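Local coordinates for protein metallo-beta-lactamase (Serratia marcescens, PDB 6K4X) that probably hydrolyses beta-lactam antibiotics as a zinc-dependent subclass B3 metallo-beta-lactamase, and here holds a sulfanylbenzoic acid inhibitor in its active site, at residues Leu69-Ser73 with Asn98-Leu102; Ala90-Ala96 with Ser123-Val129; Val193-Arg197 with Leu253-Leu257. The contacts are given in a common frame with arbitrary orientation. Residue numbers count along the deposited sequence, not the author numbering.

Contacts 1 and 2 interleave along the chain, centres 7 Å apart. Strand 91-95 runs beside strand 65-69 and leads into helix 99-104, so the two contacts share an interface: Ser70 N lies 3.0 Å from Leu93 O and Leu102 O 2.8 Å from Ser123 N, both probable hydrogen bonds, and Leu102 CD1 packs 3.4 Å from Ala94 CB. Contact 1 reaches the active site through zinc ligand His72; contact 2 stands further back, the side chain of Ala94 about 8 Å from that of His72. The helix pair of contact 3 is centred 22 and 28 Å from contacts 1 and 2, yet the Leu196 side chain lies about 5 Å from that of His150, another zinc ligand.

Contact 1 (Leu69-Ser73 with Asn98-Leu102); sequences LSTHS and NVDTL. With ZN (zinc ion), chain B; D0U (4-azanyl-2-sulfanyl-benzoic acid), chain E.
Leu69, on strand 65-69, is extended (phi/psi -100/133°), its side chain turned to the neighbouring strands. Ser70 continues extended (-105/130°), with CB directed at 98-102 and chi1 t. Its OG sits 3.7 Å from Leu102 CD1 and receives a hydrogen bond of 2.8 Å from a water, which in turn accepts one of 3.0 Å from Asn98 ND2. Thr71 breaks the run at -71/-67°; its CB points away from the helix, and OG1 pairs with Asp41. His72 returns to extended angles (phi/psi -150/164°). Its CA is 3.7 Å from Asn98 ND2, but the p rotamer carries the ring off to the metal, where NE2 binds zinc at 2.0 Å and ND1 is held by Asp174. This is the first histidine of the HxHxDH signature of the metallo-beta-lactamase fold, set on the loop after a strand end; His74 and His150 complete the protein ligands of this zinc. The inhibitor's sulfur, D0U S1, binds the same ion at 2.3 Å, while D0U O2 lies 3.6 Å from His72 CE1, beside the ring edge. Ser73 (-98/61°, chi1 p) meets the first turn of helix 99-104, its CA 5.9 Å from that of Leu102. Ser73 CB packs 3.5 Å from Thr101 CG2 and 3.7 Å from Leu102 CD2; Ser73 OG rests 3.2 Å from Asn98 CG without a hydrogen bond to the amide. Across the way, Asn98 (chi1 m) accepts Leu102 N on its O at 3.0 Å and sends ND2 also to Thr151 OG1.

Contact 2 (Ala90-Ala96 with Ser123-Val129); sequences ATVLAGA and SAKVRAV. With SO4 (sulfate ion), chain F.
Strands 91-95 and 126-129 run parallel with a strong twist: their short axes approach to 4.5 Å and cross at -41°. The register pairs Val92 with Val126 (CA-CA 4.6 Å), Leu93 with Arg127 (5.0 Å) and Ala94 with Ala128 (5.1 Å). Four hydrogen bonds form the ladder: Val92 N to Lys125 O 2.9 Å, Arg127 N to Val92 O 2.8 Å, Ala94 N to Arg127 O 3.1 Å and Val129 N to Ala94 O 2.9 Å. Lys125, next to Val126, takes left-handed angles (63/42°). A water links Ala96 N (2.9 Å) and Val129 O (2.7 Å).

Val92, Ala94, Val126 and Ala128 share one face, with Val92 CB 4.1 Å from Val126 CG2; helix 99-104 packs here. On the other face Leu93 CD2 lies 3.8 Å from Arg127 CB. Arg127 (m, m) folds back so that NH2 bonds Val126 O at 2.9 Å. A sulfate, probably from the crystallisation liquor, takes Arg127 NH1 on O4 at 2.8 Å, Arg127 NH2 on O1 at 2.9 Å and Lys125 N on O3 at 2.9 Å. The strands and helix 99-104 form a beta-alpha-beta unit, ending the N-terminal sheet of the metallo-beta-lactamase sandwich at edge strand 126-129.

Contact 3 (Val193-Arg197 with Leu253-Leu257); sequences VASLR and LETRL
Four aliphatic side chains, Val193, Leu196, Leu253 and Leu257, meet at the centre of this nearly antiparallel helix pair, which joins helix 190-205 to the long C-terminal helix 241-260 of the alpha-beta/beta-alpha fold. Both segments are regular helix, marked by Arg197 N to Val193 O at 3.0 Å and Leu257 N to Leu253 O at 2.8 Å. The axes of segments 193-197 and 253-257 make 155° and approach to 12.3 Å, so side-chain tips bridge the gap; the nearest CA atoms, those of Val193 and Leu253, are 8.2 Å apart. Leu253, in the t, p rotamer, aims its CB at the other helix and inserts its two methyls: CD1 lies 4.0 Å from Leu196 CD1, while CD2 is 4.3 Å from Val193 CG1 and 4.1 Å from Arg197 CG. One turn later Leu257 (m, t) sets CD2 4.4 Å from Val193 CG2, and Phe186 also touches it. Leu196 (m, t) directs its CB at 253-257, its side chain about 5 Å from that of the zinc ligand His150.

Outward lies the charged rim. Arg197 leaves its helix with chi1 m, then chi2 and chi3 t, an extended arm whose NH1 passes 3.5 Å from Leu257 CD1 and forms a salt bridge with Glu254 OE2 at 3.0 Å. Glu254 curls to meet it (m, m). A water reinforces the pair, accepting from Arg197 NE at 2.9 Å and donating to Glu254 OE2 at 2.6 Å.

Contact 1 (Leu69-Ser73 with Asn98-Leu102)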
ATOM      1  N   LEU A  69      -3.004   8.269   0.450  1.00  5.49           N
ATOM      2  CA  LEU A  69      -2.821   7.511  -0.768  1.00  5.80           C
ATOM      3  C   LEU A  69      -3.282   6.085  -0.533  1.00  6.01           C
ATOM      4  O   LEU A  69      -2.865   5.479   0.446  1.00  7.47           O
ATOM      5  CB  LEU A  69      -1.345   7.531  -1.167  1.00  6.36           C
ATOM      6  CG  LEU A  69      -0.696   8.909  -1.212  1.00  7.02           C
ATOM      7  CD1 LEU A  69       0.726   8.794  -1.716  1.00  7.88           C
ATOM      8  CD2 LEU A  69      -1.496   9.887  -2.035  1.00  7.82           C
ATOM      9  N   SER A  70      -4.066   5.531  -1.453  1.00  5.62           N
ATOM     10  CA  SER A  70      -4.583   4.175  -1.331  1.00  5.48           C
ATOM     11  C   SER A  70      -3.821   3.250  -2.270  1.00  5.85           C
ATOM     12  O   SER A  70      -3.732   3.524  -3.481  1.00  6.61           O
ATOM     13  CB  SER A  70      -6.053   4.161  -1.649  1.00  5.75           C
ATOM     14  OG  SER A  70      -6.576   2.831  -1.665  1.00  6.54           O
ATOM     15  N   THR A  71      -3.335   2.121  -1.750  1.00  5.76           N
ATOM     16  CA  THR A  71      -2.831   1.036  -2.612  1.00  6.25           C
ATOM     17  C   THR A  71      -4.010   0.356  -3.323  1.00  6.03           C
ATOM     18  O   THR A  71      -4.154   0.438  -4.543  1.00  6.00           O
ATOM     19  CB  THR A  71      -1.993   0.010  -1.835  1.00  6.97           C
ATOM     20  OG1 THR A  71      -2.761  -0.468  -0.725  1.00  7.06           O
ATOM     21  CG2 THR A  71      -0.661   0.569  -1.378  1.00  7.42           C
ATOM     22  N   HIS A  72      -4.869  -0.324  -2.557  1.00  6.08           N
ATOM     23  CA  HIS A  72      -6.058  -0.889  -3.140  1.00  6.12           C
ATOM     24  C   HIS A  72      -7.188  -0.955  -2.120  1.00  5.92           C
ATOM     25  O   HIS A  72      -7.000  -0.862  -0.909  1.00  6.14           O
ATOM     26  CB  HIS A  72      -5.806  -2.252  -3.809  1.00  6.17           C
ATOM     27  CG  HIS A  72      -5.623  -3.393  -2.868  1.00  5.40           C
ATOM     28  ND1 HIS A  72      -4.399  -3.783  -2.410  1.00  6.39           N
ATOM     29  CD2 HIS A  72      -6.517  -4.253  -2.315  1.00  5.59           C
ATOM     30  CE1 HIS A  72      -4.537  -4.848  -1.637  1.00  6.54           C
ATOM     31  NE2 HIS A  72      -5.853  -5.167  -1.528  1.00  6.27           N
ATOM     32  N   SER A  73      -8.391  -1.147  -2.671  1.00  6.30           N
ATOM     33  CA  SER A  73      -9.657  -0.917  -1.989  1.00  6.29           C
ATOM     34  C   SER A  73     -10.252  -2.209  -1.430  1.00  6.37           C
ATOM     35  O   SER A  73     -11.377  -2.581  -1.783  1.00  7.17           O
ATOM     36  CB  SER A  73     -10.586  -0.247  -2.959  1.00  7.05           C
ATOM     37  OG  SER A  73     -10.619  -0.933  -4.207  1.00  8.42           O
ATOM     38  N   ASN A  98     -10.578   2.219  -8.744  1.00  6.55           N
ATOM     39  CA  ASN A  98     -10.896   1.935  -7.333  1.00  6.49           C
ATOM     40  C   ASN A  98     -11.581   3.117  -6.635  1.00  6.67           C
ATOM     41  O   ASN A  98     -11.975   2.997  -5.472  1.00  6.76           O
ATOM     42  CB  ASN A  98      -9.641   1.560  -6.542  1.00  6.71           C
ATOM     43  CG  ASN A  98      -9.122   0.161  -6.827  1.00  6.18           C
ATOM     44  OD1 ASN A  98      -9.705  -0.594  -7.613  1.00  6.73           O
ATOM     45  ND2 ASN A  98      -8.040  -0.220  -6.172  1.00  6.45           N
ATOM     46  N   VAL A  99     -11.732   4.256  -7.317  1.00  6.73           N
ATOM     47  CA  VAL A  99     -12.357   5.426  -6.687  1.00  7.67           C
ATOM     48  C   VAL A  99     -13.753   5.080  -6.153  1.00  7.37           C
ATOM     49  O   VAL A  99     -14.087   5.409  -5.007  1.00  7.07           O
ATOM     50  CB  VAL A  99     -12.372   6.622  -7.662  1.00  7.75           C
ATOM     51  CG1 VAL A  99     -13.306   7.733  -7.182  1.00  8.27           C
ATOM     52  CG2 VAL A  99     -10.970   7.165  -7.894  1.00  8.30           C
ATOM     53  N   ASP A 100     -14.584   4.447  -6.983  1.00  7.41           N
ATOM     54  CA  ASP A 100     -15.940   4.198  -6.580  0.50  8.50           C
ATOM     55  C   ASP A 100     -15.985   3.238  -5.378  1.00  7.00           C
ATOM     56  O   ASP A 100     -16.811   3.385  -4.484  1.00  8.19           O
ATOM     57  CB  ASP A 100     -16.736   3.673  -7.769  0.50 10.09           C
ATOM     58  CG  ASP A 100     -18.220   3.735  -7.512  0.50 11.98           C
ATOM     59  OD1 ASP A 100     -18.709   4.841  -7.254  0.50 14.06           O
ATOM     60  OD2 ASP A 100     -18.846   2.676  -7.555  0.50 14.04           O
ATOM     61  N   THR A 101     -15.068   2.270  -5.358  1.00  7.38           N
ATOM     62  CA  THR A 101     -15.008   1.337  -4.271  1.00  7.61           C
ATOM     63  C   THR A 101     -14.651   2.063  -2.974  1.00  7.19           C
ATOM     64  O   THR A 101     -15.222   1.800  -1.907  1.00  7.82           O
ATOM     65  CB  THR A 101     -13.978   0.238  -4.503  1.00  8.05           C
ATOM     66  OG1 THR A 101     -14.262  -0.401  -5.747  1.00 10.40           O
ATOM     67  CG2 THR A 101     -13.998  -0.766  -3.378  1.00  9.23           C
ATOM     68  N   LEU A 102     -13.693   2.987  -3.029  1.00  6.61           N
ATOM     69  CA  LEU A 102     -13.330   3.714  -1.813  1.00  6.41           C
ATOM     70  C   LEU A 102     -14.478   4.615  -1.343  1.00  6.58           C
ATOM     71  O   LEU A 102     -14.641   4.837  -0.140  1.00  7.15           O
ATOM     72  CB  LEU A 102     -12.078   4.556  -2.045  1.00  6.35           C
ATOM     73  CG  LEU A 102     -10.787   3.758  -2.240  1.00  7.09           C
ATOM     74  CD1 LEU A 102      -9.642   4.689  -2.574  1.00  8.00           C
ATOM     75  CD2 LEU A 102     -10.440   2.905  -1.026  1.00  7.94           C
TER
HETATM   76 ZN    ZN B 301      -6.575  -7.031  -1.227  1.00  6.27          ZN
HETATM   77  O2  D0U E 304      -3.564  -7.902  -0.084  1.00  6.85           O
HETATM   78  C7  D0U E 304      -3.468  -9.113  -0.378  1.00  6.52           C
HETATM   79  O1  D0U E 304      -2.458  -9.578  -0.982  1.00  7.73           O
HETATM   80  C3  D0U E 304      -4.555 -10.074  -0.051  1.00  6.68           C
HETATM   81  C2  D0U E 304      -4.231 -11.451  -0.198  1.00  7.58           C
HETATM   82  C4  D0U E 304      -5.833  -9.693   0.396  1.00  6.72           C
HETATM   83  S1  D0U E 304      -6.422  -8.133   0.758  1.00  6.27           S
HETATM   84  C5  D0U E 304      -6.760 -10.732   0.639  1.00  7.61           C
HETATM   85  C6  D0U E 304      -6.451 -12.084   0.478  1.00  8.26           C
HETATM   86  N1  D0U E 304      -7.381 -13.075   0.765  1.00 11.20           N
HETATM   87  C1  D0U E 304      -5.188 -12.425   0.085  1.00  8.04           C
HETATM   88  O   HOH W   1      -7.433   1.937  -4.198  1.00  7.33           O

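Contact 2 (Ala90-Ala96 with Ser123-Val129)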
ATOM      1  N   ALA A  90      -7.843  15.322   4.900  1.00  7.23           N
ATOM      2  CA  ALA A  90      -7.032  15.034   3.727  1.00  7.32           C
ATOM      3  C   ALA A  90      -7.907  14.681   2.524  1.00  6.95           C
ATOM      4  O   ALA A  90      -9.055  14.249   2.639  1.00  7.61           O
ATOM      5  CB  ALA A  90      -6.071  13.912   4.046  1.00  7.21           C
ATOM      6  N   THR A  91      -7.289  14.804   1.361  1.00  6.70           N
ATOM      7  CA  THR A  91      -7.824  14.275   0.113  1.00  6.79           C
ATOM      8  C   THR A  91      -7.289  12.866  -0.084  1.00  6.80           C
ATOM      9  O   THR A  91      -6.089  12.620   0.143  1.00  6.84           O
ATOM     10  CB  THR A  91      -7.432  15.152  -1.069  1.00  7.07           C
ATOM     11  OG1 THR A  91      -8.039  16.426  -0.845  1.00  8.71           O
ATOM     12  CG2 THR A  91      -7.884  14.603  -2.399  1.00  8.52           C
ATOM     13  N   VAL A  92      -8.160  11.942  -0.482  1.00  6.41           N
ATOM     14  CA  VAL A  92      -7.792  10.559  -0.723  1.00  6.39           C
ATOM     15  C   VAL A  92      -7.522  10.370  -2.217  1.00  6.34           C
ATOM     16  O   VAL A  92      -8.365  10.717  -3.046  1.00  7.45           O
ATOM     17  CB  VAL A  92      -8.927   9.633  -0.262  1.00  6.86           C
ATOM     18  CG1 VAL A  92      -8.596   8.182  -0.538  1.00  7.27           C
ATOM     19  CG2 VAL A  92      -9.243   9.852   1.214  1.00  6.92           C
ATOM     20  N   LEU A  93      -6.365   9.802  -2.565  1.00  6.17           N
ATOM     21  CA  LEU A  93      -5.993   9.601  -3.950  1.00  6.05           C
ATOM     22  C   LEU A  93      -5.873   8.112  -4.236  1.00  6.42           C
ATOM     23  O   LEU A  93      -5.308   7.364  -3.444  1.00  7.01           O
ATOM     24  CB  LEU A  93      -4.674  10.288  -4.254  1.00  7.03           C
ATOM     25  CG  LEU A  93      -4.660  11.791  -4.037  1.00  8.07           C
ATOM     26  CD1 LEU A  93      -3.298  12.364  -4.350  1.00  9.42           C
ATOM     27  CD2 LEU A  93      -5.711  12.507  -4.847  1.00  8.60           C
ATOM     28  N   ALA A  94      -6.369   7.690  -5.402  1.00  6.42           N
ATOM     29  CA  ALA A  94      -6.427   6.292  -5.748  1.00  6.73           C
ATOM     30  C   ALA A  94      -6.417   6.128  -7.261  1.00  6.54           C
ATOM     31  O   ALA A  94      -6.763   7.045  -8.034  1.00  6.79           O
ATOM     32  CB  ALA A  94      -7.657   5.654  -5.162  1.00  7.24           C
ATOM     33  N   GLY A  95      -6.145   4.897  -7.687  1.00  6.15           N
ATOM     34  CA  GLY A  95      -6.302   4.555  -9.079  1.00  6.27           C
ATOM     35  C   GLY A  95      -7.743   4.722  -9.514  1.00  6.56           C
ATOM     36  O   GLY A  95      -8.672   4.485  -8.750  1.00  7.03           O
ATOM     37  N   ALA A  96      -7.939   5.123 -10.779  1.00  6.70           N
ATOM     38  CA  ALA A  96      -9.253   5.505 -11.298  1.00  7.29           C
ATOM     39  C   ALA A  96     -10.308   4.447 -11.013  1.00  6.65           C
ATOM     40  O   ALA A  96     -11.411   4.801 -10.621  1.00  7.06           O
ATOM     41  CB  ALA A  96      -9.165   5.772 -12.783  1.00  8.50           C
ATOM     42  N   SER A 123     -15.438   6.527   2.001  1.00  7.55           N
ATOM     43  CA  SER A 123     -14.706   7.742   2.299  0.50  7.87           C
ATOM     44  C   SER A 123     -15.232   8.922   1.469  1.00  8.84           C
ATOM     45  O   SER A 123     -15.661   8.762   0.341  1.00  9.52           O
ATOM     46  CB  SER A 123     -13.226   7.530   2.096  0.50  7.81           C
ATOM     47  OG  SER A 123     -12.468   8.688   2.432  0.50  8.01           O
ATOM     48  N   ALA A 124     -15.121  10.121   2.052  1.00  8.36           N
ATOM     49  CA  ALA A 124     -15.246  11.379   1.348  1.00  9.14           C
ATOM     50  C   ALA A 124     -13.936  11.755   0.644  1.00  7.83           C
ATOM     51  O   ALA A 124     -12.865  11.230   0.957  1.00  8.10           O
ATOM     52  CB  ALA A 124     -15.656  12.468   2.314  1.00  9.60           C
ATOM     53  N   LYS A 125     -14.036  12.686  -0.312  1.00  8.10           N
ATOM     54  CA  LYS A 125     -12.903  13.387  -0.898  1.00  8.51           C
ATOM     55  C   LYS A 125     -11.955  12.432  -1.637  1.00  7.22           C
ATOM     56  O   LYS A 125     -10.721  12.607  -1.611  1.00  8.76           O
ATOM     57  CB  LYS A 125     -12.112  14.170   0.157  1.00 10.04           C
ATOM     58  CG  LYS A 125     -12.868  15.288   0.858  1.00 13.84           C
ATOM     59  CD  LYS A 125     -11.971  16.477   1.148  1.00 16.08           C
ATOM     60  CE  LYS A 125     -11.832  17.347  -0.081  1.00 19.64           C
ATOM     61  NZ  LYS A 125     -11.098  18.596   0.208  1.00 19.94           N
ATOM     62  N   VAL A 126     -12.505  11.485  -2.378  1.00  6.69           N
ATOM     63  CA  VAL A 126     -11.694  10.568  -3.139  1.00  6.87           C
ATOM     64  C   VAL A 126     -11.523  11.110  -4.561  1.00  6.92           C
ATOM     65  O   VAL A 126     -12.487  11.531  -5.210  1.00  8.36           O
ATOM     66  CB  VAL A 126     -12.301   9.160  -3.174  1.00  7.16           C
ATOM     67  CG1 VAL A 126     -11.365   8.187  -3.846  1.00  8.11           C
ATOM     68  CG2 VAL A 126     -12.665   8.690  -1.774  1.00  7.38           C
ATOM     69  N   ARG A 127     -10.291  11.113  -5.040  1.00  6.91           N
ATOM     70  CA  ARG A 127      -9.951  11.582  -6.376  1.00  7.10           C
ATOM     71  C   ARG A 127      -9.033  10.577  -7.065  1.00  6.34           C
ATOM     72  O   ARG A 127      -8.261   9.897  -6.408  1.00  7.89           O
ATOM     73  CB  ARG A 127      -9.223  12.924  -6.288  1.00  7.19           C
ATOM     74  CG  ARG A 127      -9.887  13.965  -5.401  1.00  9.83           C
ATOM     75  CD  ARG A 127     -11.110  14.564  -6.055  1.00  9.66           C
ATOM     76  NE  ARG A 127     -11.774  15.563  -5.198  1.00 11.31           N
ATOM     77  CZ  ARG A 127     -12.857  15.345  -4.450  1.00 10.80           C
ATOM     78  NH1 ARG A 127     -13.365  16.319  -3.700  1.00 12.18           N
ATOM     79  NH2 ARG A 127     -13.453  14.177  -4.505  1.00 10.79           N
ATOM     80  N   ALA A 128      -9.086  10.521  -8.392  1.00  6.35           N
ATOM     81  CA  ALA A 128      -8.265   9.616  -9.176  1.00  6.79           C
ATOM     82  C   ALA A 128      -6.904  10.233  -9.499  1.00  6.52           C
ATOM     83  O   ALA A 128      -6.781  11.426  -9.766  1.00  8.01           O
ATOM     84  CB  ALA A 128      -8.964   9.266 -10.472  1.00  7.27           C
ATOM     85  N   VAL A 129      -5.898   9.364  -9.582  1.00  7.20           N
ATOM     86  CA  VAL A 129      -4.602   9.662 -10.167  1.00  7.12           C
ATOM     87  C   VAL A 129      -4.313   8.656 -11.283  1.00  7.27           C
ATOM     88  O   VAL A 129      -4.789   7.518 -11.240  1.00  8.45           O
ATOM     89  CB  VAL A 129      -3.475   9.607  -9.129  1.00  8.42           C
ATOM     90  CG1 VAL A 129      -3.667  10.670  -8.075  1.00  8.54           C
ATOM     91  CG2 VAL A 129      -3.318   8.239  -8.500  1.00  9.52           C
TER
HETATM   92  S   SO4 F 305     -16.485  14.778  -2.184  1.00 15.16           S
HETATM   93  O1  SO4 F 305     -16.099  13.879  -3.254  1.00 17.03           O
HETATM   94  O2  SO4 F 305     -17.884  15.166  -2.574  1.00 14.69           O
HETATM   95  O3  SO4 F 305     -16.505  14.212  -0.800  1.00 15.88           O
HETATM   96  O4  SO4 F 305     -15.621  15.953  -2.090  1.00 17.38           O
HETATM   97  O   HOH W   2      -8.352  17.920   1.445  1.00 12.37           O
HETATM   98  O   HOH W   3      -5.567   5.308 -12.486  1.00  8.87           O

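Contact 3 (Val193-Arg197 with Leu253-Leu257)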
ATOM      1  N   VAL A 193      -5.557 -11.533 -15.807  1.00  6.53           N
ATOM      2  CA  VAL A 193      -4.271 -12.177 -15.976  1.00  6.87           C
ATOM      3  C   VAL A 193      -3.255 -11.223 -16.617  1.00  6.70           C
ATOM      4  O   VAL A 193      -2.124 -11.143 -16.150  1.00  7.09           O
ATOM      5  CB  VAL A 193      -4.426 -13.500 -16.746  1.00  6.81           C
ATOM      6  CG1 VAL A 193      -3.079 -14.078 -17.133  1.00  7.36           C
ATOM      7  CG2 VAL A 193      -5.231 -14.521 -15.948  1.00  7.47           C
ATOM      8  N   ALA A 194      -3.672 -10.534 -17.688  1.00  6.47           N
ATOM      9  CA  ALA A 194      -2.758  -9.627 -18.343  1.00  6.34           C
ATOM     10  C   ALA A 194      -2.362  -8.491 -17.399  1.00  6.72           C
ATOM     11  O   ALA A 194      -1.212  -8.022 -17.428  1.00  7.87           O
ATOM     12  CB  ALA A 194      -3.368  -9.122 -19.626  1.00  7.02           C
ATOM     13  N   SER A 195      -3.313  -8.002 -16.607  1.00  6.76           N
ATOM     14  CA  SER A 195      -3.018  -6.898 -15.685  1.00  7.10           C
ATOM     15  C   SER A 195      -1.993  -7.329 -14.637  1.00  6.84           C
ATOM     16  O   SER A 195      -1.017  -6.612 -14.384  1.00  7.14           O
ATOM     17  CB  SER A 195      -4.264  -6.425 -15.018  1.00  8.63           C
ATOM     18  OG  SER A 195      -5.062  -5.668 -15.900  1.00 11.51           O
ATOM     19  N   LEU A 196      -2.203  -8.502 -14.066  1.00  6.48           N
ATOM     20  CA  LEU A 196      -1.265  -9.025 -13.083  1.00  6.29           C
ATOM     21  C   LEU A 196       0.128  -9.127 -13.711  1.00  6.54           C
ATOM     22  O   LEU A 196       1.137  -8.724 -13.125  1.00  6.99           O
ATOM     23  CB  LEU A 196      -1.715 -10.408 -12.603  1.00  6.51           C
ATOM     24  CG  LEU A 196      -2.795 -10.419 -11.515  1.00  6.83           C
ATOM     25  CD1 LEU A 196      -3.339 -11.816 -11.349  1.00  8.17           C
ATOM     26  CD2 LEU A 196      -2.289  -9.865 -10.191  1.00  7.70           C
ATOM     27  N   ARG A 197       0.203  -9.696 -14.922  1.00  6.69           N
ATOM     28  CA  ARG A 197       1.509  -9.905 -15.551  1.00  7.09           C
ATOM     29  C   ARG A 197       2.181  -8.574 -15.851  1.00  7.06           C
ATOM     30  O   ARG A 197       3.402  -8.444 -15.659  1.00  7.84           O
ATOM     31  CB  ARG A 197       1.374 -10.767 -16.801  1.00  7.33           C
ATOM     32  CG  ARG A 197       1.092 -12.214 -16.448  1.00  7.70           C
ATOM     33  CD  ARG A 197       0.842 -13.045 -17.679  1.00  8.52           C
ATOM     34  NE  ARG A 197       0.777 -14.444 -17.306  1.00  8.88           N
ATOM     35  CZ  ARG A 197       0.299 -15.425 -18.069  1.00 10.12           C
ATOM     36  NH1 ARG A 197       0.372 -16.675 -17.630  1.00 12.22           N
ATOM     37  NH2 ARG A 197      -0.240 -15.149 -19.244  1.00 11.03           N
ATOM     38  N   LEU A 253       0.482 -16.639  -9.260  1.00  5.90           N
ATOM     39  CA  LEU A 253      -0.396 -16.745 -10.418  1.00  6.33           C
ATOM     40  C   LEU A 253      -0.112 -18.019 -11.216  1.00  6.48           C
ATOM     41  O   LEU A 253      -1.057 -18.698 -11.623  1.00  6.64           O
ATOM     42  CB  LEU A 253      -0.261 -15.517 -11.311  1.00  6.28           C
ATOM     43  CG  LEU A 253      -1.081 -15.581 -12.607  1.00  7.20           C
ATOM     44  CD1 LEU A 253      -2.571 -15.663 -12.330  1.00  7.02           C
ATOM     45  CD2 LEU A 253      -0.782 -14.356 -13.465  1.00  7.64           C
ATOM     46  N   GLU A 254       1.157 -18.363 -11.424  1.00  6.05           N
ATOM     47  CA  GLU A 254       1.443 -19.548 -12.212  1.00  6.79           C
ATOM     48  C   GLU A 254       0.952 -20.804 -11.501  1.00  6.56           C
ATOM     49  O   GLU A 254       0.406 -21.712 -12.128  1.00  7.04           O
ATOM     50  CB  GLU A 254       2.926 -19.640 -12.552  1.00  8.68           C
ATOM     51  CG  GLU A 254       3.337 -18.601 -13.598  1.00 11.67           C
ATOM     52  CD  GLU A 254       2.516 -18.593 -14.895  1.00 14.61           C
ATOM     53  OE1 GLU A 254       1.992 -19.668 -15.314  1.00 19.18           O
ATOM     54  OE2 GLU A 254       2.349 -17.529 -15.514  1.00 19.08           O
ATOM     55  N   THR A 255       1.125 -20.856 -10.188  1.00  6.32           N
ATOM     56  CA  THR A 255       0.605 -21.983  -9.426  1.00  6.65           C
ATOM     57  C   THR A 255      -0.914 -22.072  -9.597  1.00  5.73           C
ATOM     58  O   THR A 255      -1.493 -23.156  -9.752  1.00  6.71           O
ATOM     59  CB  THR A 255       0.999 -21.868  -7.945  1.00  6.67           C
ATOM     60  OG1 THR A 255       2.415 -22.022  -7.803  1.00  7.30           O
ATOM     61  CG2 THR A 255       0.361 -22.945  -7.095  1.00  8.26           C
ATOM     62  N   ARG A 256      -1.589 -20.932  -9.508  1.00  6.29           N
ATOM     63  CA  ARG A 256      -3.059 -20.880  -9.634  1.00  6.39           C
ATOM     64  C   ARG A 256      -3.510 -21.339 -11.021  1.00  6.80           C
ATOM     65  O   ARG A 256      -4.404 -22.191 -11.137  1.00  6.85           O
ATOM     66  CB  ARG A 256      -3.549 -19.470  -9.336  1.00  6.23           C
ATOM     67  CG  ARG A 256      -5.046 -19.276  -9.552  1.00  6.41           C
ATOM     68  CD  ARG A 256      -5.907 -20.225  -8.713  1.00  6.70           C
ATOM     69  NE  ARG A 256      -7.326 -20.036  -9.007  1.00  6.92           N
ATOM     70  CZ  ARG A 256      -8.176 -19.304  -8.301  1.00  6.54           C
ATOM     71  NH1 ARG A 256      -7.775 -18.642  -7.226  1.00  8.34           N
ATOM     72  NH2 ARG A 256      -9.430 -19.213  -8.706  1.00  7.52           N
ATOM     73  N   LEU A 257      -2.880 -20.832 -12.077  1.00  6.45           N
ATOM     74  CA  LEU A 257      -3.314 -21.183 -13.429  1.00  7.06           C
ATOM     75  C   LEU A 257      -3.111 -22.694 -13.622  1.00  6.96           C
ATOM     76  O   LEU A 257      -3.932 -23.374 -14.251  1.00  7.86           O
ATOM     77  CB  LEU A 257      -2.551 -20.387 -14.492  1.00  7.33           C
ATOM     78  CG  LEU A 257      -2.879 -18.899 -14.529  1.00  7.36           C
ATOM     79  CD1 LEU A 257      -1.995 -18.177 -15.531  1.00  9.34           C
ATOM     80  CD2 LEU A 257      -4.340 -18.630 -14.817  1.00  9.19           C
TER
HETATM   81  O   HOH W   4       2.424 -14.938 -14.988  1.00 15.24           O
HETATM   82  O   HOH W   5       0.300 -19.783 -17.943  1.00 30.85           O